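Local structure of thiamine-binding periplasmic protein (Escherichia coli, 2QRY) at residues Thr29-Ala34 against Leu60-Ser65; Ser65-Leu70 against Leu83-Asn88; Pro122-Tyr127 against Thr280-Tyr285. The protein binds thiamine, thiamine phosphate and thiamine diphosphate with high affinity in the periplasm, as the solute-binding component of the ThiBPQ importer. One frame throughout, in Å; residues are numbered along the deposited sequence.

Contact 1 (Thr29-Ala34 against Leu60-Ser65). With TPS (thiamin phosphate), chain E.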
loop_
_atom_site.group_PDB
_atom_site.type_symbol
_atom_site.label_atom_id
_atom_site.label_comp_id
_atom_site.label_asym_id
_atom_site.label_seq_id
_atom_site.Cartn_x
_atom_site.Cartn_y
_atom_site.Cartn_z
ATOM N N THR A 29 10.616 6.457 -1.495
ATOM C CA THR A 29 9.688 5.443 -1.006
ATOM C C THR A 29 9.072 5.883 0.329
ATOM O O THR A 29 9.422 6.938 0.852
ATOM C CB THR A 29 10.399 4.071 -0.839
ATOM O OG1 THR A 29 9.420 3.059 -0.570
ATOM C CG2 THR A 29 11.417 4.120 0.305
ATOM N N TYR A 30 8.149 5.085 0.865
ATOM C CA TYR A 30 7.507 5.414 2.133
ATOM C C TYR A 30 8.305 4.867 3.318
ATOM O O TYR A 30 9.185 4.017 3.133
ATOM C CB TYR A 30 6.057 4.909 2.140
ATOM C CG TYR A 30 5.857 3.464 1.732
ATOM C CD1 TYR A 30 6.037 2.425 2.647
ATOM C CD2 TYR A 30 5.423 3.140 0.443
ATOM C CE1 TYR A 30 5.775 1.090 2.290
ATOM C CE2 TYR A 30 5.162 1.815 0.073
ATOM C CZ TYR A 30 5.335 0.799 1.002
ATOM O OH TYR A 30 5.030 -0.499 0.654
ATOM N N ASP A 31 8.003 5.342 4.530
ATOM C CA ASP A 31 8.768 4.933 5.708
ATOM C C ASP A 31 8.776 3.477 6.134
ATOM O O ASP A 31 9.819 2.978 6.557
ATOM C CB ASP A 31 8.430 5.804 6.934
ATOM C CG ASP A 31 6.951 5.844 7.252
ATOM O OD1 ASP A 31 6.267 4.806 7.126
ATOM O OD2 ASP A 31 6.472 6.927 7.651
ATOM N N SER A 32 7.647 2.785 6.040
ATOM C CA SER A 32 7.629 1.390 6.454
ATOM C C SER A 32 8.455 0.502 5.514
ATOM O O SER A 32 8.839 -0.603 5.884
ATOM C CB SER A 32 6.191 0.875 6.554
ATOM O OG SER A 32 5.555 0.887 5.296
ATOM N N PHE A 33 8.748 0.985 4.308
ATOM C CA PHE A 33 9.541 0.186 3.376
ATOM C C PHE A 33 11.024 0.292 3.725
ATOM O O PHE A 33 11.708 -0.723 3.862
ATOM C CB PHE A 33 9.331 0.643 1.930
ATOM C CG PHE A 33 9.943 -0.280 0.909
ATOM C CD1 PHE A 33 9.235 -1.378 0.429
ATOM C CD2 PHE A 33 11.233 -0.067 0.444
ATOM C CE1 PHE A 33 9.805 -2.247 -0.502
ATOM C CE2 PHE A 33 11.813 -0.933 -0.489
ATOM C CZ PHE A 33 11.099 -2.024 -0.964
ATOM N N ALA A 34 11.513 1.519 3.877
ATOM C CA ALA A 34 12.920 1.753 4.197
ATOM C C ALA A 34 13.259 1.550 5.677
ATOM O O ALA A 34 14.425 1.609 6.067
ATOM C CB ALA A 34 13.321 3.158 3.768
ATOM N N LEU A 60 10.668 9.288 1.971
ATOM C CA LEU A 60 10.251 10.669 1.766
ATOM C C LEU A 60 8.799 11.060 2.042
ATOM O O LEU A 60 8.522 12.117 2.615
ATOM C CB LEU A 60 10.591 11.056 0.328
ATOM C CG LEU A 60 11.166 12.454 0.185
ATOM C CD1 LEU A 60 12.376 12.581 1.106
ATOM C CD2 LEU A 60 11.547 12.713 -1.262
ATOM N N GLU A 61 7.870 10.226 1.607
ATOM C CA GLU A 61 6.461 10.525 1.786
ATOM C C GLU A 61 5.687 9.226 1.857
ATOM O O GLU A 61 6.236 8.140 1.652
ATOM C CB GLU A 61 5.924 11.310 0.581
ATOM C CG GLU A 61 6.577 12.651 0.290
ATOM C CD GLU A 61 6.015 13.773 1.138
ATOM O OE1 GLU A 61 4.963 13.576 1.782
ATOM O OE2 GLU A 61 6.622 14.864 1.147
ATOM N N ASP A 62 4.402 9.360 2.141
ATOM C CA ASP A 62 3.513 8.229 2.173
ATOM C C ASP A 62 3.119 7.989 0.708
ATOM O O ASP A 62 3.340 8.848 -0.150
ATOM C CB ASP A 62 2.305 8.553 3.048
ATOM C CG ASP A 62 2.637 8.480 4.526
ATOM O OD1 ASP A 62 3.108 7.407 4.962
ATOM O OD2 ASP A 62 2.442 9.483 5.251
ATOM N N GLY A 63 2.559 6.816 0.431
ATOM C CA GLY A 63 2.163 6.443 -0.915
ATOM C C GLY A 63 1.623 7.499 -1.863
ATOM O O GLY A 63 2.249 7.799 -2.879
ATOM N N VAL A 64 0.454 8.052 -1.563
ATOM C CA VAL A 64 -0.127 9.051 -2.449
ATOM C C VAL A 64 0.727 10.313 -2.505
ATOM O O VAL A 64 0.890 10.912 -3.571
ATOM C CB VAL A 64 -1.560 9.420 -2.018
ATOM C CG1 VAL A 64 -2.153 10.449 -2.995
ATOM C CG2 VAL A 64 -2.421 8.166 -1.964
ATOM N N SER A 65 1.282 10.709 -1.363
ATOM C CA SER A 65 2.119 11.904 -1.314
ATOM C C SER A 65 3.377 11.790 -2.171
ATOM O O SER A 65 3.888 12.802 -2.662
ATOM C CB SER A 65 2.504 12.239 0.130
ATOM O OG SER A 65 1.400 12.797 0.814
HETATM C CM2 TPS E . 2.345 -5.229 10.228
HETATM N N3 TPS E . 2.186 -1.905 4.560
HETATM C C2 TPS E . 2.062 -1.151 5.635
HETATM S S1 TPS E . 1.838 0.440 5.012
HETATM C C5 TPS E . 1.914 0.038 3.291
HETATM C C4 TPS E . 2.117 -1.325 3.328
HETATM C CM4 TPS E . 2.247 -2.127 2.038
HETATM C C6 TPS E . 1.765 1.039 2.188
HETATM C C7 TPS E . 1.680 2.339 2.988
HETATM O O7 TPS E . 1.479 3.502 2.194
HETATM N N1A TPS E . 1.285 -4.868 8.038
HETATM C C2A TPS E . 2.379 -4.749 8.795
HETATM N N3A TPS E . 3.496 -4.213 8.308
HETATM C C4A TPS E . 3.567 -3.771 7.034
HETATM N N4A TPS E . 4.740 -3.214 6.557
HETATM C C5A TPS E . 2.415 -3.880 6.192
HETATM C C6A TPS E . 1.266 -4.454 6.761
HETATM C C7A TPS E . 2.392 -3.398 4.721
HETATM P P1 TPS E . 1.429 4.750 3.220
HETATM O O1 TPS E . 0.342 4.488 4.300
HETATM O O2 TPS E . 1.176 6.114 2.457
HETATM O O3 TPS E . 2.796 4.846 3.931
HETATM O O HOH W 1 3.495 5.803 7.457
#
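A first torsion of 50° places CG of Tyr-30 between its own backbone N and carbonyl carbon, while Asp-62, at -77°, carries CG beside its backbone N; ring and carboxylate are both turned to the ligand. Thiamin phosphate C6 lies over one face of the Tyr-30 ring, 3.8 Å from Tyr-30 CZ and displaced toward the rim. Thr-29 OG1 lies over the opposite face, itself bonded to Leu-83 O. The backbones meet through a single hydrogen bond, Leu-60 N to Thr-29 O at 2.9 Å, and a CA-H...O contact in which Tyr-30 CA lies 3.0 Å from Glu-61 O. This is the ligand cleft of a periplasmic binding protein: the loop after parallel strand 24-29, with Tyr-30 as N-cap of helix 31-34, meets the loop after strand 54-59, which leads into helix 63-73. Gly-63 N donates to phosphate oxygen O2 at 2.6 Å, although that oxygen is less surely placed. A water lies 3.0 Å from both Asp-31 OD1 and Asp-62 OD1 and bridges the two carboxylates; Asp-31 OD1 is also hydrogen-bonded to Ser-201 OG. Without the phenol, as with an alanine here, the C6 side of the ligand is likely to lose its cover and Glu-248 the hydrogen bond it shares with Tyr-30 OH.

Contact 2 (Ser65-Leu70 against Leu83-Asn88)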
loop_
_atom_site.group_PDB
_atom_site.type_symbol
_atom_site.label_atom_id
_atom_site.label_comp_id
_atom_site.label_asym_id
_atom_site.label_seq_id
_atom_site.Cartn_x
_atom_site.Cartn_y
_atom_site.Cartn_z
ATOM N N SER A 65 1.282 10.709 -1.363
ATOM C CA SER A 65 2.119 11.904 -1.314
ATOM C C SER A 65 3.377 11.790 -2.171
ATOM O O SER A 65 3.888 12.802 -2.662
ATOM C CB SER A 65 2.504 12.239 0.130
ATOM O OG SER A 65 1.400 12.797 0.814
ATOM N N LEU A 66 3.880 10.571 -2.350
ATOM C CA LEU A 66 5.064 10.386 -3.175
ATOM C C LEU A 66 4.805 11.026 -4.542
ATOM O O LEU A 66 5.622 11.800 -5.045
ATOM C CB LEU A 66 5.387 8.894 -3.336
ATOM C CG LEU A 66 6.108 8.188 -2.175
ATOM C CD1 LEU A 66 6.217 6.704 -2.475
ATOM C CD2 LEU A 66 7.500 8.783 -1.963
ATOM N N LEU A 67 3.655 10.723 -5.132
ATOM C CA LEU A 67 3.316 11.280 -6.439
ATOM C C LEU A 67 3.174 12.812 -6.404
ATOM O O LEU A 67 3.732 13.510 -7.254
ATOM C CB LEU A 67 2.001 10.688 -6.949
ATOM C CG LEU A 67 1.785 10.462 -8.453
ATOM C CD1 LEU A 67 0.297 10.584 -8.757
ATOM C CD2 LEU A 67 2.569 11.457 -9.286
ATOM N N ASN A 68 2.434 13.337 -5.428
ATOM C CA ASN A 68 2.232 14.780 -5.380
ATOM C C ASN A 68 3.539 15.526 -5.180
ATOM O O ASN A 68 3.731 16.610 -5.727
ATOM C CB ASN A 68 1.188 15.171 -4.312
ATOM C CG ASN A 68 1.749 15.202 -2.900
ATOM O OD1 ASN A 68 2.591 16.038 -2.559
ATOM N ND2 ASN A 68 1.264 14.296 -2.058
ATOM N N ARG A 69 4.456 14.932 -4.427
ATOM C CA ARG A 69 5.737 15.573 -4.202
ATOM C C ARG A 69 6.574 15.562 -5.478
ATOM O O ARG A 69 7.216 16.558 -5.826
ATOM C CB ARG A 69 6.490 14.884 -3.071
ATOM C CG ARG A 69 7.829 15.520 -2.799
ATOM C CD ARG A 69 8.304 15.204 -1.407
ATOM N NE ARG A 69 9.651 15.711 -1.166
ATOM C CZ ARG A 69 10.227 15.744 0.027
ATOM N NH1 ARG A 69 9.570 15.300 1.090
ATOM N NH2 ARG A 69 11.462 16.218 0.155
ATOM N N LEU A 70 6.552 14.439 -6.187
ATOM C CA LEU A 70 7.309 14.320 -7.424
ATOM C C LEU A 70 6.770 15.294 -8.473
ATOM O O LEU A 70 7.534 15.872 -9.241
ATOM C CB LEU A 70 7.231 12.893 -7.964
ATOM C CG LEU A 70 8.155 12.630 -9.152
ATOM C CD1 LEU A 70 9.594 12.599 -8.668
ATOM C CD2 LEU A 70 7.797 11.322 -9.814
ATOM N N LEU A 83 9.488 4.268 -5.561
ATOM C CA LEU A 83 8.970 2.965 -5.145
ATOM C C LEU A 83 7.874 3.127 -4.082
ATOM O O LEU A 83 8.105 3.709 -3.030
ATOM C CB LEU A 83 10.110 2.109 -4.593
ATOM C CG LEU A 83 9.803 0.673 -4.151
ATOM C CD1 LEU A 83 11.044 -0.203 -4.362
ATOM C CD2 LEU A 83 9.347 0.653 -2.695
ATOM N N GLY A 84 6.680 2.622 -4.359
ATOM C CA GLY A 84 5.626 2.755 -3.377
ATOM C C GLY A 84 4.328 3.367 -3.866
ATOM O O GLY A 84 3.479 3.708 -3.057
ATOM N N LEU A 85 4.170 3.549 -5.170
ATOM C CA LEU A 85 2.907 4.068 -5.681
ATOM C C LEU A 85 2.113 2.788 -5.837
ATOM O O LEU A 85 2.613 1.727 -5.500
ATOM C CB LEU A 85 3.085 4.723 -7.046
ATOM C CG LEU A 85 3.965 5.963 -7.152
ATOM C CD1 LEU A 85 3.970 6.447 -8.599
ATOM C CD2 LEU A 85 3.440 7.054 -6.233
ATOM N N ASP A 86 0.880 2.855 -6.319
ATOM C CA ASP A 86 0.144 1.612 -6.509
ATOM C C ASP A 86 -0.833 1.680 -7.669
ATOM O O ASP A 86 -0.924 2.693 -8.362
ATOM C CB ASP A 86 -0.557 1.163 -5.213
ATOM C CG ASP A 86 -1.810 1.960 -4.894
ATOM O OD1 ASP A 86 -2.243 2.789 -5.729
ATOM O OD2 ASP A 86 -2.372 1.741 -3.793
ATOM N N ASN A 87 -1.546 0.580 -7.881
ATOM C CA ASN A 87 -2.500 0.452 -8.973
ATOM C C ASN A 87 -3.521 1.582 -9.095
ATOM O O ASN A 87 -3.960 1.898 -10.197
ATOM C CB ASN A 87 -3.226 -0.893 -8.858
ATOM C CG ASN A 87 -3.973 -1.034 -7.551
ATOM O OD1 ASN A 87 -3.401 -0.862 -6.476
ATOM N ND2 ASN A 87 -5.256 -1.353 -7.634
ATOM N N ASN A 88 -3.895 2.193 -7.980
ATOM C CA ASN A 88 -4.877 3.270 -8.008
ATOM C C ASN A 88 -4.320 4.613 -8.467
ATOM O O ASN A 88 -5.083 5.541 -8.741
ATOM C CB ASN A 88 -5.511 3.449 -6.624
ATOM C CG ASN A 88 -6.246 2.211 -6.155
ATOM O OD1 ASN A 88 -7.049 1.632 -6.890
ATOM N ND2 ASN A 88 -5.983 1.803 -4.920
#
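Leu-66 and Leu-67 of the helix both meet Leu-85, and the apolar part of the contact rests on one methyl. Leu-85 CD2 lies 3.9 Å from Leu-66 CB and 4.0 Å from Leu-67 CB, fitting against the start of two neighbouring side chains, and it also comes 3.8 Å from Leu-67 N. With CG of Leu-85 opposite the carbonyl carbon (chi1 -64°) and CD1 anti to CA, CD2 is the branch left to turn to the helix.

Side chain also meets backbone. Leu-66 CD1 comes to 3.6 Å from Leu-83 O, lying against the strand where Gly-84 offers no side chain; a CB there would crowd Leu-66 CD1 and, at a phi of 127°, jam against the preceding carbonyl.

The strand segment has polar bonds of its own: Asn-88 N donates to Asp-86 OD1 at 2.9 Å, and this bond, met from above the carboxylate plane, closes an Asx turn. Gly-84 and Leu-85 both face Val-249 of strand 243-252 as a G1 beta bulge. The axes of helix segment 65-70 and strand segment 83-86 cross at -104°, 8.5 Å apart at their closest, in the layered alpha/beta packing of a periplasmic binding protein domain, where a helix covers the parallel part of the sheet.

Contact 3 (Pro122-Tyr127 against Thr280-Tyr285). With TPS (thiamin phosphate), chain E.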
loop_
_atom_site.group_PDB
_atom_site.type_symbol
_atom_site.label_atom_id
_atom_site.label_comp_id
_atom_site.label_asym_id
_atom_site.label_seq_id
_atom_site.Cartn_x
_atom_site.Cartn_y
_atom_site.Cartn_z
ATOM N N PRO A 122 5.155 -3.923 -10.816
ATOM C CA PRO A 122 4.682 -4.344 -9.496
ATOM C C PRO A 122 5.795 -5.036 -8.720
ATOM O O PRO A 122 6.679 -5.655 -9.316
ATOM C CB PRO A 122 3.555 -5.322 -9.821
ATOM C CG PRO A 122 3.088 -4.891 -11.155
ATOM C CD PRO A 122 4.368 -4.563 -11.882
ATOM N N PHE A 123 5.755 -4.930 -7.394
ATOM C CA PHE A 123 6.741 -5.600 -6.560
ATOM C C PHE A 123 6.065 -6.390 -5.439
ATOM O O PHE A 123 6.700 -7.214 -4.784
ATOM C CB PHE A 123 7.798 -4.610 -6.030
ATOM C CG PHE A 123 7.273 -3.554 -5.090
ATOM C CD1 PHE A 123 7.058 -3.840 -3.745
ATOM C CD2 PHE A 123 7.085 -2.246 -5.532
ATOM C CE1 PHE A 123 6.678 -2.841 -2.859
ATOM C CE2 PHE A 123 6.706 -1.239 -4.652
ATOM C CZ PHE A 123 6.504 -1.536 -3.316
ATOM N N ASP A 124 4.773 -6.141 -5.232
ATOM C CA ASP A 124 3.976 -6.879 -4.249
ATOM C C ASP A 124 2.505 -6.475 -4.292
ATOM O O ASP A 124 2.144 -5.490 -4.934
ATOM C CB ASP A 124 4.527 -6.749 -2.811
ATOM C CG ASP A 124 4.379 -5.355 -2.221
ATOM O OD1 ASP A 124 3.430 -4.616 -2.579
ATOM O OD2 ASP A 124 5.216 -5.007 -1.361
ATOM N N TYR A 125 1.652 -7.258 -3.642
ATOM C CA TYR A 125 0.228 -6.946 -3.629
ATOM C C TYR A 125 -0.423 -7.408 -2.334
ATOM O O TYR A 125 0.144 -8.206 -1.593
ATOM C CB TYR A 125 -0.474 -7.582 -4.839
ATOM C CG TYR A 125 -0.602 -9.093 -4.786
ATOM C CD1 TYR A 125 -1.747 -9.697 -4.265
ATOM C CD2 TYR A 125 0.422 -9.917 -5.257
ATOM C CE1 TYR A 125 -1.874 -11.082 -4.215
ATOM C CE2 TYR A 125 0.307 -11.309 -5.210
ATOM C CZ TYR A 125 -0.846 -11.883 -4.689
ATOM O OH TYR A 125 -0.977 -13.254 -4.652
ATOM N N GLY A 126 -1.610 -6.885 -2.061
ATOM C CA GLY A 126 -2.307 -7.257 -0.848
ATOM C C GLY A 126 -3.746 -6.794 -0.859
ATOM O O GLY A 126 -4.252 -6.312 -1.876
ATOM N N TYR A 127 -4.406 -6.935 0.284
ATOM C CA TYR A 127 -5.795 -6.542 0.404
ATOM C C TYR A 127 -6.005 -5.728 1.670
ATOM O O TYR A 127 -5.648 -6.161 2.764
ATOM C CB TYR A 127 -6.673 -7.787 0.429
ATOM C CG TYR A 127 -6.450 -8.681 -0.769
ATOM C CD1 TYR A 127 -7.098 -8.430 -1.980
ATOM C CD2 TYR A 127 -5.563 -9.759 -0.705
ATOM C CE1 TYR A 127 -6.871 -9.233 -3.103
ATOM C CE2 TYR A 127 -5.326 -10.563 -1.818
ATOM C CZ TYR A 127 -5.986 -10.293 -3.013
ATOM O OH TYR A 127 -5.765 -11.085 -4.116
ATOM N N THR A 280 8.523 -11.159 4.630
ATOM C CA THR A 280 8.801 -10.774 6.010
ATOM C C THR A 280 9.294 -9.340 6.174
ATOM O O THR A 280 9.534 -8.886 7.289
ATOM C CB THR A 280 9.823 -11.735 6.659
ATOM O OG1 THR A 280 11.084 -11.626 5.989
ATOM C CG2 THR A 280 9.324 -13.184 6.563
ATOM N N GLY A 281 9.434 -8.624 5.062
ATOM C CA GLY A 281 9.881 -7.246 5.131
ATOM C C GLY A 281 8.729 -6.262 5.042
ATOM O O GLY A 281 8.596 -5.377 5.888
ATOM N N ASN A 282 7.891 -6.427 4.020
ATOM C CA ASN A 282 6.747 -5.548 3.793
ATOM C C ASN A 282 5.427 -6.197 4.201
ATOM O O ASN A 282 4.396 -5.530 4.238
ATOM C CB ASN A 282 6.666 -5.158 2.315
ATOM C CG ASN A 282 6.352 -3.673 2.106
ATOM O OD1 ASN A 282 5.766 -3.281 1.089
ATOM N ND2 ASN A 282 6.763 -2.844 3.055
ATOM N N TRP A 283 5.453 -7.495 4.494
ATOM C CA TRP A 283 4.244 -8.208 4.883
ATOM C C TRP A 283 3.143 -8.024 3.837
ATOM O O TRP A 283 2.070 -7.482 4.098
ATOM C CB TRP A 283 3.794 -7.732 6.266
ATOM C CG TRP A 283 4.878 -7.954 7.269
ATOM C CD1 TRP A 283 5.766 -7.028 7.743
ATOM C CD2 TRP A 283 5.282 -9.214 7.818
ATOM N NE1 TRP A 283 6.700 -7.634 8.544
ATOM C CE2 TRP A 283 6.428 -8.975 8.609
ATOM C CE3 TRP A 283 4.790 -10.522 7.712
ATOM C CZ2 TRP A 283 7.091 -10.001 9.293
ATOM C CZ3 TRP A 283 5.448 -11.542 8.391
ATOM C CH2 TRP A 283 6.589 -11.273 9.172
HETATM N N MSE A 284 3.449 -8.489 2.637
HETATM C CA MSE A 284 2.561 -8.418 1.487
HETATM C C MSE A 284 2.867 -9.655 0.646
HETATM O O MSE A 284 3.878 -10.322 0.875
HETATM C CB MSE A 284 2.876 -7.158 0.668
HETATM C CG MSE A 284 2.569 -5.840 1.360
HETATM SE SE MSE A 284 0.666 -5.514 1.496
HETATM C CE MSE A 284 0.363 -4.768 -0.278
ATOM N N TYR A 285 2.011 -9.963 -0.323
ATOM C CA TYR A 285 2.246 -11.119 -1.188
ATOM C C TYR A 285 3.205 -10.717 -2.308
ATOM O O TYR A 285 3.009 -9.695 -2.967
ATOM C CB TYR A 285 0.929 -11.625 -1.786
ATOM C CG TYR A 285 -0.022 -12.193 -0.760
ATOM C CD1 TYR A 285 0.243 -13.409 -0.132
ATOM C CD2 TYR A 285 -1.178 -11.503 -0.399
ATOM C CE1 TYR A 285 -0.619 -13.926 0.833
ATOM C CE2 TYR A 285 -2.050 -12.011 0.563
ATOM C CZ TYR A 285 -1.761 -13.222 1.175
ATOM O OH TYR A 285 -2.612 -13.716 2.132
HETATM C CM2 TPS E . 2.345 -5.229 10.228
HETATM N N3 TPS E . 2.186 -1.905 4.560
HETATM C C2 TPS E . 2.062 -1.151 5.635
HETATM S S1 TPS E . 1.838 0.440 5.012
HETATM C C5 TPS E . 1.914 0.038 3.291
HETATM C C4 TPS E . 2.117 -1.325 3.328
HETATM C CM4 TPS E . 2.247 -2.127 2.038
HETATM C C6 TPS E . 1.765 1.039 2.188
HETATM C C7 TPS E . 1.680 2.339 2.988
HETATM O O7 TPS E . 1.479 3.502 2.194
HETATM N N1A TPS E . 1.285 -4.868 8.038
HETATM C C2A TPS E . 2.379 -4.749 8.795
HETATM N N3A TPS E . 3.496 -4.213 8.308
HETATM C C4A TPS E . 3.567 -3.771 7.034
HETATM N N4A TPS E . 4.740 -3.214 6.557
HETATM C C5A TPS E . 2.415 -3.880 6.192
HETATM C C6A TPS E . 1.266 -4.454 6.761
HETATM C C7A TPS E . 2.392 -3.398 4.721
HETATM P P1 TPS E . 1.429 4.750 3.220
HETATM O O1 TPS E . 0.342 4.488 4.300
HETATM O O2 TPS E . 1.176 6.114 2.457
HETATM O O3 TPS E . 2.796 4.846 3.931
#
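Tyr-125 and Tyr-285 form an antiparallel hydrogen-bonded pair, Tyr-125 N to Tyr-285 O and Tyr-285 N to Tyr-125 O both spanning 2.9 Å, although the touching backbones run 78° apart. The bridge adds the short strand 285-286 to the long strand 121-133 of the mixed sheet in this periplasmic binding protein, just after the turn that carries Asn-282, Trp-283 and Met-284 into the thiamin phosphate pocket. Both tyrosines project from one face of the sheet. Tyr-285 CB sits over the face of the Tyr-125 ring in a CH-pi contact, 3.6 Å from the ring centroid, while the two rings meet obliquely with their planes at 31°. Tyr-125 gets its ring there with CG between the backbone N and carbonyl carbon, chi1 71°. Farther along the strand, the Tyr-127 ring turns its edge to Tyr-285 CE2, and Lys-301 makes a cation-pi contact with Tyr-285.

The pocket side belongs to Met-284, a selenomethionine, whose chain is bent at both chi2 and chi3. These bends lay the selenium 3.8 Å from the ligand methyl CM4 and bring CE close over the Tyr-125 to Gly-126 peptide; a CB on Gly-126 would collide with the selenium. Asp-124 CG packs against Met-284 CB at 3.7 Å. The methyl CE of Met-284 ends 3.4 Å from Gly-126 N.

Overall arrangement
From the N terminus, contact 1 closes first, joining the loop after strand 24-29 to the entry of helix 63-73. Contact 2 follows in series, closing the return from that helix to strand 81-86; the two share Ser-65, and the salt bridge from Glu-61 to Arg-69 also ties them. Contact 3 comes last and spans much the longest stretch, drawing the segment after helix 278-281 back to strand 121-133. None nests within or crosses another. Strand 243-252 pairs with both strands 81-86 and 121-133, so contacts 2 and 3 reach one sheet, and Leu-83 touches Phe-123 directly. Contacts 1 and 3 converge on thiamin phosphate.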